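Local coordinates for flocculation protein FLO11 (Saccharomyces cerevisiae, PDB 4UYT) that mediates homotypic adhesion between yeast cells through its amino-terminal fibronectin type III-like domain, supporting flocculation, invasive growth and biofilm formation, at residues Leu34-Val39 / Ile49-Lys54; Asn9-Gly14 / Pro164-Asn169; Leu67-Val72 / Ala99-Tyr104; Asn45-Thr50 / Val103-Asp108. All blocks are in the same frame, centred on the assembly; numbering follows the deposited sequence. Where two conformers were deposited one is given.

Contact 1 (Leu34-Val39 / Ile49-Lys54); sequences LDVTSV and ITIHVK. With NA (sodium ion), chain G.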
# COMPACT_ATOMS: atom_id res chain seq x y z
N LEU A 34 -4.32 -0.04 -5.36
CA LEU A 34 -3.72 -0.99 -4.41
C LEU A 34 -4.74 -2.05 -4.08
O LEU A 34 -5.89 -1.72 -3.80
CB LEU A 34 -3.23 -0.26 -3.15
CG LEU A 34 -2.57 -1.14 -2.08
CD1 LEU A 34 -1.51 -0.36 -1.30
CD2 LEU A 34 -3.55 -1.77 -1.11
N ASP A 35 -4.30 -3.31 -4.08
CA ASP A 35 -5.09 -4.41 -3.60
C ASP A 35 -4.26 -5.19 -2.57
O ASP A 35 -3.06 -5.30 -2.69
CB ASP A 35 -5.50 -5.33 -4.76
CG ASP A 35 -6.61 -6.27 -4.42
OD1 ASP A 35 -7.29 -6.09 -3.39
OD2 ASP A 35 -6.84 -7.17 -5.26
N VAL A 36 -4.93 -5.75 -1.60
CA VAL A 36 -4.32 -6.68 -0.62
C VAL A 36 -4.69 -8.07 -1.10
O VAL A 36 -5.85 -8.46 -1.08
CB VAL A 36 -4.80 -6.40 0.81
CG1 VAL A 36 -4.19 -7.45 1.75
CG2 VAL A 36 -4.44 -4.99 1.25
N THR A 37 -3.69 -8.80 -1.59
CA THR A 37 -3.93 -10.05 -2.26
C THR A 37 -3.80 -11.30 -1.39
O THR A 37 -4.31 -12.35 -1.76
CB THR A 37 -3.02 -10.19 -3.48
OG1 THR A 37 -1.66 -10.15 -3.05
CG2 THR A 37 -3.28 -9.05 -4.49
N SER A 38 -3.12 -11.22 -0.26
CA SER A 38 -3.10 -12.30 0.71
C SER A 38 -2.84 -11.74 2.08
O SER A 38 -2.14 -10.73 2.24
CB SER A 38 -2.06 -13.39 0.39
OG SER A 38 -0.77 -12.85 0.36
N VAL A 39 -3.37 -12.45 3.06
CA VAL A 39 -3.21 -12.15 4.46
C VAL A 39 -3.05 -13.47 5.19
O VAL A 39 -3.88 -14.36 5.04
CB VAL A 39 -4.43 -11.38 5.02
CG1 VAL A 39 -4.31 -11.23 6.53
CG2 VAL A 39 -4.63 -10.03 4.35
N ILE A 49 1.03 -9.63 5.16
CA ILE A 49 0.16 -9.24 4.07
C ILE A 49 0.96 -9.00 2.81
O ILE A 49 2.14 -8.62 2.90
CB ILE A 49 -0.71 -8.01 4.43
CG1 ILE A 49 0.05 -6.69 4.43
CG2 ILE A 49 -1.39 -8.27 5.75
CD1 ILE A 49 -0.83 -5.48 4.63
N THR A 50 0.30 -9.19 1.68
CA THR A 50 0.90 -8.90 0.40
C THR A 50 -0.01 -7.87 -0.29
O THR A 50 -1.22 -8.06 -0.36
CB THR A 50 1.03 -10.16 -0.44
OG1 THR A 50 1.89 -11.07 0.26
CG2 THR A 50 1.64 -9.86 -1.80
N ILE A 51 0.61 -6.84 -0.82
CA ILE A 51 -0.06 -5.83 -1.60
C ILE A 51 0.39 -5.88 -3.05
O ILE A 51 1.52 -6.28 -3.33
CB ILE A 51 0.12 -4.41 -1.01
CG1 ILE A 51 1.58 -3.94 -1.03
CG2 ILE A 51 -0.46 -4.36 0.39
CD1 ILE A 51 1.80 -2.49 -0.64
N HIS A 52 -0.50 -5.43 -3.95
CA HIS A 52 -0.23 -5.30 -5.35
C HIS A 52 -0.63 -3.89 -5.75
O HIS A 52 -1.81 -3.53 -5.64
CB HIS A 52 -1.01 -6.33 -6.15
CG HIS A 52 -0.76 -6.30 -7.62
ND1 HIS A 52 -1.62 -6.83 -8.54
CD2 HIS A 52 0.29 -5.83 -8.33
CE1 HIS A 52 -1.12 -6.69 -9.74
NE2 HIS A 52 0.04 -6.08 -9.64
N VAL A 53 0.33 -3.10 -6.21
CA VAL A 53 0.13 -1.71 -6.58
C VAL A 53 0.35 -1.56 -8.07
O VAL A 53 1.32 -2.07 -8.59
CB VAL A 53 1.10 -0.79 -5.81
CG1 VAL A 53 0.98 0.65 -6.24
CG2 VAL A 53 0.81 -0.91 -4.31
N LYS A 54 -0.61 -0.92 -8.75
CA LYS A 54 -0.50 -0.66 -10.17
C LYS A 54 -0.71 0.80 -10.46
O LYS A 54 -1.51 1.47 -9.82
CB LYS A 54 -1.52 -1.47 -10.95
CG LYS A 54 -1.36 -2.98 -10.82
CD LYS A 54 -2.61 -3.58 -11.45
CE LYS A 54 -2.51 -5.02 -11.87
NZ LYS A 54 -3.39 -5.30 -13.03
NA NA G . 0.57 -12.76 2.88
O HOH W 1 -4.92 -7.25 -7.56
O HOH W 2 2.27 -14.42 3.23

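Contact 2 (Asn9-Gly14 / Pro164-Asn169); sequences NSIVNG and PGFYWN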
# COMPACT_ATOMS: atom_id res chain seq x y z
N ASN A 9 -9.28 -16.27 4.26
CA ASN A 9 -10.00 -16.51 3.02
C ASN A 9 -10.61 -15.24 2.42
O ASN A 9 -10.55 -15.06 1.23
CB ASN A 9 -11.09 -17.54 3.22
CG ASN A 9 -10.55 -18.94 3.51
OD1 ASN A 9 -9.38 -19.26 3.27
ND2 ASN A 9 -11.42 -19.78 4.05
N SER A 10 -11.17 -14.40 3.25
CA SER A 10 -11.90 -13.20 2.78
C SER A 10 -11.15 -11.94 3.17
O SER A 10 -11.10 -11.56 4.32
CB SER A 10 -13.27 -13.17 3.42
OG SER A 10 -14.01 -12.02 3.04
N ILE A 11 -10.65 -11.22 2.17
CA ILE A 11 -9.95 -9.97 2.33
C ILE A 11 -10.87 -8.94 1.71
O ILE A 11 -11.17 -9.01 0.52
CB ILE A 11 -8.58 -10.00 1.63
CG1 ILE A 11 -7.71 -11.13 2.18
CG2 ILE A 11 -7.91 -8.66 1.78
CD1 ILE A 11 -6.53 -11.44 1.30
N VAL A 12 -11.34 -8.00 2.51
CA VAL A 12 -12.44 -7.12 2.08
C VAL A 12 -11.96 -5.68 1.93
O VAL A 12 -11.41 -5.10 2.86
CB VAL A 12 -13.59 -7.19 3.08
CG1 VAL A 12 -14.77 -6.38 2.59
CG2 VAL A 12 -13.99 -8.64 3.29
N ASN A 13 -12.23 -5.10 0.76
CA ASN A 13 -12.10 -3.67 0.54
C ASN A 13 -13.17 -3.00 1.36
O ASN A 13 -14.36 -3.25 1.15
CB ASN A 13 -12.24 -3.41 -0.94
CG ASN A 13 -12.26 -1.94 -1.31
OD1 ASN A 13 -12.67 -1.09 -0.54
ND2 ASN A 13 -11.83 -1.65 -2.51
N GLY A 14 -12.76 -2.18 2.33
CA GLY A 14 -13.69 -1.61 3.29
C GLY A 14 -14.47 -0.40 2.83
O GLY A 14 -15.30 0.08 3.59
N PRO A 164 -8.06 2.32 -0.87
CA PRO A 164 -8.95 1.85 0.18
C PRO A 164 -8.21 1.24 1.36
O PRO A 164 -7.09 0.75 1.26
CB PRO A 164 -9.79 0.75 -0.53
CG PRO A 164 -9.04 0.38 -1.76
CD PRO A 164 -8.20 1.55 -2.12
N GLY A 165 -8.86 1.31 2.50
CA GLY A 165 -8.55 0.38 3.59
C GLY A 165 -9.17 -0.99 3.36
O GLY A 165 -10.07 -1.16 2.51
N PHE A 166 -8.68 -1.98 4.12
CA PHE A 166 -9.07 -3.37 4.00
C PHE A 166 -9.27 -3.95 5.37
O PHE A 166 -8.69 -3.47 6.36
CB PHE A 166 -7.99 -4.18 3.27
CG PHE A 166 -7.90 -3.84 1.82
CD1 PHE A 166 -7.17 -2.73 1.40
CD2 PHE A 166 -8.53 -4.65 0.86
CE1 PHE A 166 -7.14 -2.42 0.05
CE2 PHE A 166 -8.47 -4.32 -0.49
CZ PHE A 166 -7.76 -3.22 -0.88
N TYR A 167 -10.04 -5.03 5.43
CA TYR A 167 -10.19 -5.76 6.69
C TYR A 167 -10.27 -7.25 6.40
O TYR A 167 -10.45 -7.70 5.27
CB TYR A 167 -11.40 -5.24 7.46
CG TYR A 167 -12.77 -5.47 6.85
CD1 TYR A 167 -13.37 -6.72 6.92
CD2 TYR A 167 -13.51 -4.43 6.33
CE1 TYR A 167 -14.64 -6.95 6.48
CE2 TYR A 167 -14.82 -4.65 5.87
CZ TYR A 167 -15.36 -5.93 5.95
OH TYR A 167 -16.65 -6.23 5.54
N TRP A 168 -10.09 -8.04 7.45
CA TRP A 168 -10.03 -9.49 7.34
C TRP A 168 -10.31 -10.10 8.73
O TRP A 168 -10.43 -9.41 9.72
CB TRP A 168 -8.69 -9.96 6.82
CG TRP A 168 -7.51 -9.45 7.59
CD1 TRP A 168 -7.02 -9.93 8.78
CD2 TRP A 168 -6.65 -8.39 7.21
NE1 TRP A 168 -5.92 -9.21 9.17
CE2 TRP A 168 -5.65 -8.27 8.22
CE3 TRP A 168 -6.60 -7.53 6.10
CZ2 TRP A 168 -4.59 -7.38 8.13
CZ3 TRP A 168 -5.55 -6.64 6.02
CH2 TRP A 168 -4.56 -6.58 7.02
N ASN A 169 -10.40 -11.42 8.75
CA ASN A 169 -10.75 -12.12 9.98
C ASN A 169 -9.62 -12.09 11.02
O ASN A 169 -8.46 -12.38 10.71
CB ASN A 169 -11.15 -13.55 9.72
CG ASN A 169 -12.59 -13.68 9.24
OD1 ASN A 169 -13.11 -12.81 8.53
ND2 ASN A 169 -13.23 -14.77 9.61
O HOH W 3 -10.42 -13.10 6.43

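Contact 3 (Leu67-Val72 / Ala99-Tyr104); sequences LKIIGV and ATFEVY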
# COMPACT_ATOMS: atom_id res chain seq x y z
N LEU A 67 11.50 4.21 -3.27
CA LEU A 67 10.14 3.76 -3.01
C LEU A 67 10.16 3.06 -1.66
O LEU A 67 10.96 2.15 -1.44
CB LEU A 67 9.70 2.81 -4.12
CG LEU A 67 8.28 2.28 -4.00
CD1 LEU A 67 7.27 3.39 -4.12
CD2 LEU A 67 8.02 1.22 -5.06
N LYS A 68 9.29 3.48 -0.76
CA LYS A 68 9.23 2.84 0.53
C LYS A 68 7.85 2.97 1.09
O LYS A 68 7.12 3.93 0.82
CB LYS A 68 10.24 3.41 1.50
CG LYS A 68 10.17 4.88 1.77
CD LYS A 68 11.19 5.25 2.85
CE LYS A 68 11.32 6.73 3.02
NZ LYS A 68 12.36 6.98 4.07
N ILE A 69 7.50 1.98 1.89
CA ILE A 69 6.27 1.99 2.65
C ILE A 69 6.63 2.62 4.00
O ILE A 69 7.63 2.24 4.64
CB ILE A 69 5.71 0.57 2.83
CG1 ILE A 69 5.72 -0.20 1.53
CG2 ILE A 69 4.33 0.66 3.43
CD1 ILE A 69 5.16 -1.59 1.61
N ILE A 70 5.84 3.60 4.43
CA ILE A 70 6.08 4.30 5.67
C ILE A 70 4.81 4.32 6.50
O ILE A 70 3.71 4.03 6.02
CB ILE A 70 6.56 5.75 5.41
CG1 ILE A 70 5.54 6.57 4.59
CG2 ILE A 70 7.93 5.73 4.74
CD1 ILE A 70 5.90 8.02 4.45
N GLY A 71 4.97 4.67 7.77
CA GLY A 71 3.83 4.76 8.65
C GLY A 71 3.20 3.41 8.95
O GLY A 71 2.03 3.34 9.23
N VAL A 72 4.00 2.33 8.92
CA VAL A 72 3.46 1.01 9.12
C VAL A 72 3.38 0.73 10.62
O VAL A 72 4.33 0.95 11.38
CB VAL A 72 4.34 -0.08 8.48
CG1 VAL A 72 3.80 -1.47 8.78
CG2 VAL A 72 4.39 0.13 6.97
N ALA A 99 4.51 -6.24 -2.63
CA ALA A 99 5.33 -6.19 -1.42
C ALA A 99 4.66 -7.02 -0.36
O ALA A 99 3.43 -7.04 -0.30
CB ALA A 99 5.50 -4.75 -0.94
N THR A 100 5.46 -7.66 0.47
CA THR A 100 4.98 -8.46 1.59
C THR A 100 5.63 -7.97 2.87
O THR A 100 6.85 -7.77 2.91
CB THR A 100 5.26 -9.96 1.35
OG1 THR A 100 4.58 -10.41 0.16
CG2 THR A 100 4.80 -10.80 2.50
N PHE A 101 4.84 -7.74 3.90
CA PHE A 101 5.34 -7.18 5.14
C PHE A 101 4.33 -7.48 6.22
O PHE A 101 3.24 -7.95 5.95
CB PHE A 101 5.65 -5.69 5.04
CG PHE A 101 4.46 -4.84 4.64
CD1 PHE A 101 4.08 -4.70 3.30
CD2 PHE A 101 3.73 -4.16 5.60
CE1 PHE A 101 3.00 -3.94 2.95
CE2 PHE A 101 2.66 -3.37 5.23
CZ PHE A 101 2.29 -3.27 3.90
N GLU A 102 4.74 -7.24 7.47
CA GLU A 102 3.90 -7.53 8.62
C GLU A 102 3.26 -6.26 9.19
O GLU A 102 3.86 -5.19 9.25
CB GLU A 102 4.69 -8.28 9.69
CG GLU A 102 5.02 -9.69 9.27
CD GLU A 102 5.87 -10.42 10.29
OE1 GLU A 102 6.76 -9.83 10.92
OE2 GLU A 102 5.69 -11.61 10.46
N VAL A 103 2.02 -6.44 9.65
CA VAL A 103 1.27 -5.40 10.30
C VAL A 103 0.68 -5.95 11.59
O VAL A 103 0.42 -7.15 11.70
CB VAL A 103 0.14 -4.83 9.42
CG1 VAL A 103 0.72 -4.20 8.16
CG2 VAL A 103 -0.89 -5.90 9.08
N TYR A 104 0.42 -5.05 12.52
CA TYR A 104 -0.39 -5.36 13.68
C TYR A 104 -1.78 -4.80 13.41
O TYR A 104 -1.96 -3.59 13.26
CB TYR A 104 0.17 -4.70 14.95
CG TYR A 104 1.63 -4.94 15.24
CD1 TYR A 104 2.23 -6.19 15.12
CD2 TYR A 104 2.41 -3.87 15.71
CE1 TYR A 104 3.56 -6.39 15.43
CE2 TYR A 104 3.75 -4.07 16.01
CZ TYR A 104 4.32 -5.32 15.88
OH TYR A 104 5.63 -5.47 16.21

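Contact 4 (Asn45-Thr50 / Val103-Asp108); sequences NTYQIT and VYATQD. With NA (sodium ion), chain G.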
# COMPACT_ATOMS: atom_id res chain seq x y z
N ASN A 45 -1.30 -10.37 17.25
CA ASN A 45 -2.16 -9.67 16.25
C ASN A 45 -1.38 -9.26 15.03
O ASN A 45 -1.67 -8.24 14.39
CB ASN A 45 -2.90 -8.47 16.87
CG ASN A 45 -3.92 -8.94 17.85
OD1 ASN A 45 -4.88 -9.62 17.46
ND2 ASN A 45 -3.76 -8.62 19.10
N THR A 46 -0.38 -10.08 14.71
CA THR A 46 0.54 -9.83 13.63
C THR A 46 0.14 -10.65 12.41
O THR A 46 -0.07 -11.88 12.51
CB THR A 46 1.95 -10.21 14.07
OG1 THR A 46 2.25 -9.49 15.27
CG2 THR A 46 2.95 -9.86 13.01
N TYR A 47 0.06 -9.97 11.26
CA TYR A 47 -0.31 -10.60 9.99
C TYR A 47 0.72 -10.25 8.96
O TYR A 47 1.21 -9.12 8.91
CB TYR A 47 -1.69 -10.08 9.50
CG TYR A 47 -2.77 -10.30 10.49
CD1 TYR A 47 -2.96 -9.44 11.57
CD2 TYR A 47 -3.64 -11.38 10.37
CE1 TYR A 47 -3.94 -9.67 12.48
CE2 TYR A 47 -4.64 -11.60 11.29
CZ TYR A 47 -4.78 -10.73 12.35
OH TYR A 47 -5.78 -10.95 13.25
N GLN A 48 1.02 -11.24 8.12
CA GLN A 48 1.85 -11.05 6.95
C GLN A 48 0.92 -10.81 5.77
O GLN A 48 0.09 -11.65 5.46
CB GLN A 48 2.72 -12.27 6.73
CG GLN A 48 3.70 -12.08 5.59
CD GLN A 48 4.70 -13.18 5.52
OE1 GLN A 48 4.35 -14.31 5.24
NE2 GLN A 48 5.96 -12.87 5.78
N ILE A 49 1.03 -9.63 5.16
CA ILE A 49 0.16 -9.24 4.07
C ILE A 49 0.96 -9.00 2.81
O ILE A 49 2.14 -8.62 2.90
CB ILE A 49 -0.71 -8.01 4.43
CG1 ILE A 49 0.05 -6.69 4.43
CG2 ILE A 49 -1.39 -8.27 5.75
CD1 ILE A 49 -0.83 -5.48 4.63
N THR A 50 0.30 -9.19 1.68
CA THR A 50 0.90 -8.90 0.40
C THR A 50 -0.01 -7.87 -0.29
O THR A 50 -1.22 -8.06 -0.36
CB THR A 50 1.03 -10.16 -0.44
OG1 THR A 50 1.89 -11.07 0.26
CG2 THR A 50 1.64 -9.86 -1.80
N VAL A 103 2.02 -6.44 9.65
CA VAL A 103 1.27 -5.40 10.30
C VAL A 103 0.68 -5.95 11.59
O VAL A 103 0.42 -7.15 11.70
CB VAL A 103 0.14 -4.83 9.42
CG1 VAL A 103 0.72 -4.20 8.16
CG2 VAL A 103 -0.89 -5.90 9.08
N TYR A 104 0.42 -5.05 12.52
CA TYR A 104 -0.39 -5.36 13.68
C TYR A 104 -1.78 -4.80 13.41
O TYR A 104 -1.96 -3.59 13.26
CB TYR A 104 0.17 -4.70 14.95
CG TYR A 104 1.63 -4.94 15.24
CD1 TYR A 104 2.23 -6.19 15.12
CD2 TYR A 104 2.41 -3.87 15.71
CE1 TYR A 104 3.56 -6.39 15.43
CE2 TYR A 104 3.75 -4.07 16.01
CZ TYR A 104 4.32 -5.32 15.88
OH TYR A 104 5.63 -5.47 16.21
N ALA A 105 -2.76 -5.69 13.28
CA ALA A 105 -4.15 -5.29 12.94
C ALA A 105 -5.01 -5.56 14.13
O ALA A 105 -5.18 -6.73 14.50
CB ALA A 105 -4.65 -6.04 11.70
N THR A 106 -5.51 -4.52 14.75
CA THR A 106 -6.21 -4.64 16.00
C THR A 106 -7.54 -3.89 16.08
O THR A 106 -8.29 -4.18 16.98
CB THR A 106 -5.33 -4.20 17.18
OG1 THR A 106 -5.03 -2.82 16.99
CG2 THR A 106 -4.07 -5.03 17.27
N GLN A 107 -7.83 -2.93 15.21
CA GLN A 107 -9.07 -2.16 15.35
C GLN A 107 -10.22 -2.96 14.77
O GLN A 107 -10.22 -3.29 13.59
CB GLN A 107 -8.95 -0.79 14.68
CG GLN A 107 -7.85 0.09 15.27
CD GLN A 107 -7.84 0.08 16.78
OE1 GLN A 107 -6.90 -0.50 17.41
NE2 GLN A 107 -8.89 0.66 17.38
N ASP A 108 -11.19 -3.29 15.58
CA ASP A 108 -12.29 -4.15 15.14
C ASP A 108 -13.22 -3.47 14.14
O ASP A 108 -13.66 -2.33 14.34
CB ASP A 108 -13.15 -4.59 16.32
CG ASP A 108 -12.42 -5.43 17.32
OD1 ASP A 108 -11.51 -6.16 16.94
OD2 ASP A 108 -12.76 -5.37 18.52
NA NA G . 0.57 -12.76 2.88
O HOH W 4 -6.19 -9.22 15.12
O HOH W 2 2.27 -14.42 3.23

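Contact 1 (Leu34-Val39 / Ile49-Lys54)
Leu34 and Val53 meet on the inward face of two antiparallel strands, where the CD1 methyl of Leu34 drops between two branches of the partner strand, 3.8 Å from CG2 of Val53 and 4.0 Å from CD1 of Ile51. Chi1 of -179° sets the leucine CG anti to the backbone N, and CD1, set by chi2, makes the contact; the side chains meet obliquely. Further along the same face Val36 CG2 lies 4.1 Å from Ile51 CG2, and the branches of Val39 and Ile49 run side by side, pointing the same way. Strands 32-43 and 46-55 form a beta hairpin of the fibronectin type III-like domain, and Phe166 and Ile121 press on this apolar face. The pairing is not uniform: Val36 faces Ile51 but Ser38 faces Thr50, a one-residue shift in register, a beta bulge at Thr37. Its backbone N still bonds to Thr50 O (2.9 Å), while its CG2 leans on His52 CB at 3.9 Å. On the other face, Ser38 OG coordinates a sodium ion at 2.9 Å. Nearby, Thr50 OG1 is hydrogen-bonded to Thr100. Asp35 OD2 accepts a bond from a water only weakly linked to His52 ND1, whereas His52 NE2 bonds to Asp96.

Contact 2 (Asn9-Gly14 / Pro164-Asn169)
The Tyr167 ring carries Val12 on one face: CB stands 3.5 Å above the ring plane, displaced toward the rim, a CH-pi contact whose line to the centroid is 17° off the ring normal. The tyrosine CG sits between its backbone N and carbonyl carbon (chi1 67°), on the strand face it shares with Val12. Val12 CG1 lies over the phenolic end, 3.4 Å from CZ, and CG2 is nearest CE1. Phe166, on the other side of the strand, meets Ile11 CG2 and Asn13 CA obliquely through CD2. The two rings thus belong to opposite faces of a short antiparallel ladder, in which strand 12-13 forms an outer edge beside strand 166-169 in a three-stranded sheet completed by strand 113-115. Phe166 turns toward strand 32-43, touching Leu34 and Val36, whereas Tyr167 reaches Val109 and Gln113. Reciprocal bonds join Val12 and Tyr167, the one from Val12 N to Tyr167 O being nearly straight at 172°. Gly14 N adds a third bond, to Gly165 O. The flat amide of Asn13 lies against the Pro164 ring, ND2 3.5 Å from CG, while its OD1 accepts from Cys15 N. Where the ladder parts, a water donates to Ser10 O at 2.7 Å and accepts from Asn169 N at 2.9 Å.

Contact 3 (Leu67-Val72 / Ala99-Tyr104)
The first torsions of Ile69 and Phe101 set CG1 of the isoleucine anti to its carbonyl carbon (chi1 -46°) and CG of the phenylalanine between its backbone N and carbonyl carbon (chi1 58°). Chi2 of Ile69 (-179°) then extends CD1, and the two side chains approach tip to tip. The residues stand on different sheets, strand 64-70 in one and strand 96-104 in the other, so this is packing between the sheets of a beta sandwich, as expected of a fibronectin type III-like fold. The separation bears this out: no hydrogen bond crosses the contact, the nearest CA pair, Val72 and Val103, is 6.9 Å apart, and the CA atoms of Ile69 and Ala99 are 9.2 Å apart. Side chains bridge most of that distance. CD1 of Ile69 approaches the ring of Phe101 obliquely, 3.5 Å from CE1, and also touches Ala99 CB at 4.1 Å. Beyond the end of strand 64-70, Val72 turns back to the same ring, its CG1 lying 4.2 Å from CD2. Ile69 thus touches the CD1/CE1 side and Val72 the CD2/CE2 side, while Phe119 stacks with the ring edge-to-face. The valines cross at about a right angle, Val72 CG1 lying 4.2 Å from Val103 CG1 and 3.8 Å from Glu102 O.

Contact 4 (Asn45-Thr50 / Val103-Asp108)
Tyr47 and Val103 form the hydrogen-bonded pair here, each backbone N donating to the other's O at 2.9 Å. Ala105 N extends the ladder to Asn45 O at 3.0 Å, although Asn45 and Ala105 already lie in loops. The pairing thus continues past both strand ends. Apolar contacts fill the buried face. Tyr47 CG is anti to the carbonyl carbon (chi1 -57°), and Ala105 CB touches the CD1/CE1 side of the Tyr47 ring, 3.8 Å from CE1; Ile49 and Val103 cross at about a right angle, CD1 to CG1; and Trp168 closes over this group, meeting Tyr47 edge-to-face. On the other face Thr46 and Tyr104 lie side by side, with Thr46 OG1 at the ring edge, 3.3 Å from Tyr104 CD1. At the loop end, Thr106 CG2 rests on Asn45 CB. Among polar interactions, a single water ties three groups together: it accepts from Tyr47 OH at 2.6 Å, in the plane of the ring, and donates to Asn45 OD1 and Ala105 O. The same phenol oxygen is hydrogen-bonded to Asp171 N, so the hydroxyl is held from two sources. Gln48 turns outward; its carbonyl O binds the sodium ion at 2.9 Å, and its OE1 accepts from a metal-bound water. Together with Ser38 OG, Gln48 O makes this a surface sodium site on the hairpin, beside an antiparallel ladder of the four-stranded sheet.

Contacts 1 and 4 share strand 46-55, binding it to strand 32-43 on one flank and strand 96-104 on the other; both combine backbone ladders with a buried apolar face and a more polar one, and each supplies one protein ligand to the same sodium ion at the surface. Contact 3, with five of six touching residues buried, belongs to the core: it is almost wholly apolar and links this sheet to another without a hydrogen bond. Contacts 1 and 2 are only partly buried. Contact 2 brings together segments 150 residues apart in a ladder shorter than that of contact 1, and its buried aromatic side chains pack against both contact 1 and contact 4.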